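Local coordinates for protein CRISPR system CMR subunit Cmr7 1 (Sulfolobus solfataricus, PDB 2X5Q) that serves as a subunit of the crRNA-containing CMR ribonucleoprotein complex in CRISPR antiviral defence, possibly as a homodimer, at residues N55-T60 / I118-P123; I101-L106 / K112-N117. All coordinates share one frame; numbering follows the deposited sequence.

Contact 1: residues N55-T60 / I118-P123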
loop_
_atom_site.group_PDB
_atom_site.type_symbol
_atom_site.label_atom_id
_atom_site.label_comp_id
_atom_site.label_asym_id
_atom_site.label_seq_id
_atom_site.Cartn_x
_atom_site.Cartn_y
_atom_site.Cartn_z
ATOM N N ASN A 55 -1.861 -15.648 -13.485
ATOM C CA ASN A 55 -0.996 -15.044 -12.468
ATOM C C ASN A 55 -0.794 -13.553 -12.666
ATOM O O ASN A 55 0.334 -13.083 -12.899
ATOM C CB ASN A 55 0.365 -15.745 -12.368
ATOM C CG ASN A 55 0.244 -17.196 -12.023
ATOM O OD1 ASN A 55 -0.588 -17.567 -11.190
ATOM N ND2 ASN A 55 1.069 -18.042 -12.662
ATOM N N ILE A 56 -1.892 -12.825 -12.553
ATOM C CA ILE A 56 -1.904 -11.386 -12.699
ATOM C C ILE A 56 -1.821 -10.747 -11.310
ATOM O O ILE A 56 -2.581 -11.099 -10.418
ATOM C CB ILE A 56 -3.189 -10.899 -13.408
ATOM C CG1 ILE A 56 -3.238 -11.381 -14.864
ATOM C CG2 ILE A 56 -3.273 -9.356 -13.399
ATOM C CD1 ILE A 56 -4.133 -12.544 -15.099
ATOM N N LEU A 57 -0.893 -9.811 -11.131
ATOM C CA LEU A 57 -0.768 -9.115 -9.848
ATOM C C LEU A 57 -1.664 -7.880 -9.792
ATOM O O LEU A 57 -1.627 -7.033 -10.685
ATOM C CB LEU A 57 0.689 -8.746 -9.580
ATOM C CG LEU A 57 0.975 -8.133 -8.208
ATOM C CD1 LEU A 57 0.754 -9.157 -7.103
ATOM C CD2 LEU A 57 2.399 -7.579 -8.202
ATOM N N VAL A 58 -2.450 -7.780 -8.724
ATOM C CA VAL A 58 -3.316 -6.633 -8.484
ATOM C C VAL A 58 -2.667 -5.833 -7.369
ATOM O O VAL A 58 -2.593 -6.283 -6.234
ATOM C CB VAL A 58 -4.740 -7.060 -8.056
ATOM C CG1 VAL A 58 -5.672 -5.810 -7.881
ATOM C CG2 VAL A 58 -5.303 -8.054 -9.062
ATOM N N LEU A 59 -2.163 -4.658 -7.705
ATOM C CA LEU A 59 -1.497 -3.818 -6.720
ATOM C C LEU A 59 -2.494 -2.827 -6.148
ATOM O O LEU A 59 -2.755 -1.802 -6.761
ATOM C CB LEU A 59 -0.331 -3.101 -7.387
ATOM C CG LEU A 59 0.872 -2.792 -6.518
ATOM C CD1 LEU A 59 1.478 -4.105 -6.042
ATOM C CD2 LEU A 59 1.878 -1.952 -7.326
ATOM N N THR A 60 -3.059 -3.136 -4.981
ATOM C CA THR A 60 -4.055 -2.255 -4.351
ATOM C C THR A 60 -3.353 -1.126 -3.570
ATOM O O THR A 60 -2.201 -1.253 -3.208
ATOM C CB THR A 60 -5.061 -3.048 -3.445
ATOM O OG1 THR A 60 -4.369 -3.659 -2.354
ATOM C CG2 THR A 60 -5.766 -4.161 -4.244
ATOM N N ILE A 118 8.958 -15.030 -4.219
ATOM C CA ILE A 118 9.158 -14.177 -5.376
ATOM C C ILE A 118 9.879 -12.898 -4.961
ATOM O O ILE A 118 9.532 -12.293 -3.951
ATOM C CB ILE A 118 7.799 -13.794 -6.024
ATOM C CG1 ILE A 118 7.070 -15.065 -6.502
ATOM C CG2 ILE A 118 7.984 -12.828 -7.185
ATOM C CD1 ILE A 118 5.871 -14.806 -7.355
ATOM N N THR A 119 10.906 -12.529 -5.728
ATOM C CA THR A 119 11.495 -11.190 -5.676
ATOM C C THR A 119 11.045 -10.433 -6.928
ATOM O O THR A 119 11.124 -10.962 -8.057
ATOM C CB THR A 119 13.012 -11.251 -5.609
ATOM O OG1 THR A 119 13.402 -11.846 -4.366
ATOM C CG2 THR A 119 13.626 -9.858 -5.714
ATOM N N PHE A 120 10.526 -9.228 -6.735
ATOM C CA PHE A 120 10.061 -8.428 -7.864
ATOM C C PHE A 120 10.201 -6.936 -7.609
ATOM O O PHE A 120 10.208 -6.487 -6.458
ATOM C CB PHE A 120 8.622 -8.785 -8.260
ATOM C CG PHE A 120 7.569 -8.276 -7.319
ATOM C CD1 PHE A 120 6.753 -7.212 -7.676
ATOM C CD2 PHE A 120 7.350 -8.897 -6.099
ATOM C CE1 PHE A 120 5.775 -6.761 -6.822
ATOM C CE2 PHE A 120 6.370 -8.460 -5.254
ATOM C CZ PHE A 120 5.582 -7.375 -5.605
ATOM N N SER A 121 10.319 -6.180 -8.696
ATOM C CA SER A 121 10.440 -4.723 -8.614
ATOM C C SER A 121 9.260 -4.003 -9.288
ATOM O O SER A 121 8.746 -4.469 -10.301
ATOM C CB SER A 121 11.755 -4.282 -9.251
ATOM O OG SER A 121 12.855 -4.769 -8.505
ATOM N N LEU A 122 8.872 -2.859 -8.713
ATOM C CA LEU A 122 7.795 -1.996 -9.201
ATOM C C LEU A 122 8.381 -0.662 -9.634
ATOM O O LEU A 122 9.243 -0.152 -8.944
ATOM C CB LEU A 122 6.825 -1.677 -8.061
ATOM C CG LEU A 122 6.295 -2.856 -7.254
ATOM C CD1 LEU A 122 5.684 -2.358 -5.962
ATOM C CD2 LEU A 122 5.298 -3.665 -8.094
ATOM N N PRO A 123 7.873 -0.071 -10.738
ATOM C CA PRO A 123 8.226 1.298 -11.136
ATOM C C PRO A 123 7.421 2.364 -10.372
ATOM O O PRO A 123 6.228 2.527 -10.638
ATOM C CB PRO A 123 7.871 1.323 -12.625
ATOM C CG PRO A 123 6.763 0.330 -12.771
ATOM C CD PRO A 123 6.915 -0.685 -11.681
#

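Contact 2: residues I101-L106 / K112-N117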
loop_
_atom_site.group_PDB
_atom_site.type_symbol
_atom_site.label_atom_id
_atom_site.label_comp_id
_atom_site.label_asym_id
_atom_site.label_seq_id
_atom_site.Cartn_x
_atom_site.Cartn_y
_atom_site.Cartn_z
ATOM N N ILE A 101 9.287 -12.314 -1.032
ATOM C CA ILE A 101 7.958 -12.404 -0.441
ATOM C C ILE A 101 7.318 -13.752 -0.806
ATOM O O ILE A 101 7.395 -14.177 -1.960
ATOM C CB ILE A 101 7.038 -11.260 -0.885
ATOM C CG1 ILE A 101 5.763 -11.237 -0.023
ATOM C CG2 ILE A 101 6.700 -11.380 -2.378
ATOM C CD1 ILE A 101 4.784 -10.124 -0.370
ATOM N N PRO A 102 6.736 -14.440 0.191
ATOM C CA PRO A 102 5.921 -15.614 -0.069
ATOM C C PRO A 102 4.846 -15.304 -1.085
ATOM O O PRO A 102 4.108 -14.308 -0.938
ATOM C CB PRO A 102 5.320 -15.928 1.302
ATOM C CG PRO A 102 6.336 -15.451 2.258
ATOM C CD PRO A 102 6.869 -14.194 1.638
ATOM N N SER A 103 4.780 -16.117 -2.128
ATOM C CA SER A 103 3.854 -15.859 -3.217
ATOM C C SER A 103 2.409 -15.914 -2.731
ATOM O O SER A 103 1.546 -15.221 -3.279
ATOM C CB SER A 103 4.070 -16.831 -4.374
ATOM O OG SER A 103 3.929 -18.181 -3.958
ATOM N N ASN A 104 2.152 -16.721 -1.703
ATOM C CA ASN A 104 0.831 -16.781 -1.073
ATOM C C ASN A 104 0.412 -15.464 -0.389
ATOM O O ASN A 104 -0.740 -15.305 -0.007
ATOM C CB ASN A 104 0.755 -17.960 -0.079
ATOM C CG ASN A 104 1.651 -17.769 1.161
ATOM O OD1 ASN A 104 1.603 -16.734 1.835
ATOM N ND2 ASN A 104 2.444 -18.786 1.477
ATOM N N LYS A 105 1.358 -14.540 -0.235
ATOM C CA LYS A 105 1.113 -13.238 0.372
ATOM C C LYS A 105 0.618 -12.230 -0.662
ATOM O O LYS A 105 -0.037 -11.235 -0.321
ATOM C CB LYS A 105 2.411 -12.715 1.015
ATOM C CG LYS A 105 2.285 -12.391 2.462
ATOM C CD LYS A 105 3.519 -11.659 3.011
ATOM C CE LYS A 105 3.104 -10.542 3.902
ATOM N NZ LYS A 105 1.996 -10.937 4.824
ATOM N N LEU A 106 0.942 -12.477 -1.924
ATOM C CA LEU A 106 0.643 -11.525 -2.981
ATOM C C LEU A 106 -0.779 -11.640 -3.486
ATOM O O LEU A 106 -1.385 -12.721 -3.436
ATOM C CB LEU A 106 1.599 -11.707 -4.152
ATOM C CG LEU A 106 3.020 -11.217 -3.904
ATOM C CD1 LEU A 106 3.921 -11.619 -5.068
ATOM C CD2 LEU A 106 3.008 -9.690 -3.653
ATOM N N LYS A 112 -2.192 -19.822 -11.384
ATOM C CA LYS A 112 -1.783 -21.084 -12.009
ATOM C C LYS A 112 -0.382 -21.455 -11.549
ATOM O O LYS A 112 0.567 -20.732 -11.829
ATOM C CB LYS A 112 -1.779 -20.973 -13.536
ATOM C CG LYS A 112 -1.372 -22.282 -14.251
ATOM C CD LYS A 112 -0.745 -22.022 -15.616
ATOM C CE LYS A 112 -0.250 -23.309 -16.276
ATOM N NZ LYS A 112 0.820 -23.984 -15.464
ATOM N N ASP A 113 -0.259 -22.587 -10.856
ATOM C CA ASP A 113 1.043 -23.103 -10.442
ATOM C C ASP A 113 1.946 -21.977 -9.907
ATOM O O ASP A 113 3.004 -21.685 -10.462
ATOM C CB ASP A 113 1.707 -23.841 -11.608
ATOM C CG ASP A 113 0.841 -24.979 -12.157
ATOM O OD1 ASP A 113 -0.198 -25.304 -11.540
ATOM O OD2 ASP A 113 1.197 -25.553 -13.216
ATOM N N VAL A 114 1.476 -21.332 -8.841
ATOM C CA VAL A 114 2.235 -20.310 -8.116
ATOM C C VAL A 114 2.702 -20.927 -6.812
ATOM O O VAL A 114 1.955 -21.628 -6.127
ATOM C CB VAL A 114 1.378 -19.044 -7.840
ATOM C CG1 VAL A 114 1.844 -18.303 -6.569
ATOM C CG2 VAL A 114 1.420 -18.105 -9.042
ATOM N N HIS A 115 3.953 -20.685 -6.475
ATOM C CA HIS A 115 4.565 -21.372 -5.361
ATOM C C HIS A 115 5.851 -20.677 -4.991
ATOM O O HIS A 115 6.474 -20.028 -5.818
ATOM C CB HIS A 115 4.882 -22.813 -5.766
ATOM C CG HIS A 115 5.692 -22.910 -7.024
ATOM N ND1 HIS A 115 7.035 -23.226 -7.025
ATOM C CD2 HIS A 115 5.357 -22.682 -8.318
ATOM C CE1 HIS A 115 7.487 -23.209 -8.267
ATOM N NE2 HIS A 115 6.488 -22.888 -9.071
ATOM N N GLY A 116 6.251 -20.843 -3.746
ATOM C CA GLY A 116 7.537 -20.373 -3.297
ATOM C C GLY A 116 7.596 -18.871 -3.179
ATOM O O GLY A 116 6.572 -18.176 -3.176
ATOM N N ASN A 117 8.824 -18.383 -3.097
ATOM C CA ASN A 117 9.094 -16.988 -2.829
ATOM C C ASN A 117 9.427 -16.275 -4.116
ATOM O O ASN A 117 10.099 -16.849 -4.980
ATOM C CB ASN A 117 10.260 -16.883 -1.852
ATOM C CG ASN A 117 9.971 -17.570 -0.548
ATOM O OD1 ASN A 117 8.904 -17.399 0.020
ATOM N ND2 ASN A 117 10.919 -18.372 -0.071
HETATM O O HOH W 1 1.692 -19.306 -3.545
#

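Contact 1: residues N55-T60 / I118-P123
Leu57 and Leu59 of strand 52-60 meet Phe120 and Leu122 of strand 117-123 inside the hydrophobic core of a mixed beta-sheet. The two strands are not neighbours in this sheet. Strands 11-15 and 80-86 link them, which is consistent with the sheet curling so that the two strands face each other. Both segments run in the same general sense, so Leu57 lies across from Phe120 and Leu59 from Leu122. The CA atoms of Leu59 and Leu122 are 9.8 Å apart, too far for backbone pairing, and apolar side chains bridge the distance.

At the first pair, Leu57 CD2 lies 3.7 Å from CE1 of Phe120. The same methyl is 4.1 Å from Phe120 CZ, so it meets the far end of the ring, at an oblique approach. Phe120 CG sits between its backbone N and carbonyl carbon (chi1 74°), which sends the ring across toward Leu57. Ile98 and Leu85 also pack against this ring, and Ile108 touches Leu57.

All four touching residues are buried. Phe75 of the second subunit packs on both Leu59 and Leu122, so the partner chain adds to this end of the core. At the other end, Asn55 and Ile56 both face Ile109 in a G1 beta bulge.

The second pair is leucine on leucine. The side chains reach toward each other tip to tip. Leu59 CD2 is placed near both methyls of Leu122, 3.9 Å from CD2 and 4.1 Å from CD1.

Contact 2: residues I101-L106 / K112-N117
Ser103 grips the carbonyl of Gly116 with two hydrogen bonds. Its backbone N donates to Gly116 O at 2.9 Å, with an N-H...O angle of 151°. Its hydroxyl OG donates to the same Gly116 O at 2.8 Å, in the carbonyl plane and on a lone pair. OG can reach it because it is rotated between the backbone N and the carbonyl carbon (chi1 58°). A water donates to Ser103 OG and, weakly, to Val114 O.

A weaker polar contact lies beside this pair. Asn117 CA makes a bent CA-H...O contact with Ile101 O at 3.4 Å (136° at the hydrogen).

Van der Waals packing completes the contact. Val114 CG1 presses on Ser103 CB at 3.5 Å, a tight carbon pair. The side chains of Asn117 and Pro102 cross at a slant, and Asn117 OD1 makes the touch, 3.5 Å from Pro102 CA.

Within 101-106, backbone bonds from Lys105 N to Pro102 O and from Leu106 N to Ser103 O form a short 3-10 turn. Pro102 and Asn117 are an antiparallel non-hydrogen-bonded pair. The arrangement is the end of an antiparallel strand pair, where strand 95-102 turns away and a loop leads into strand 117-123.

How the contacts relate
Contact 1 is core and contact 2 lies nearer the surface, with their centres about 11 Å apart. Both use strand 117-123: contact 1 takes its apolar inner side chains, contact 2 its start. The chemistry follows the place. Contact 1 is wholly apolar, whereas contact 2 rests mainly on backbone and hydroxyl hydrogen bonds. Ile118 N lies 2.9 Å from Ile101 O, a probable hydrogen bond of the pairing between strands 95-102 and 117-123. Asn55 OD1 accepts a probable hydrogen bond from Lys112 N, and Leu106 CD2 packs on Phe120 CE2. Both contacts touch the second subunit, contact 1 by packing and contact 2 also by salt bridges from Lys105.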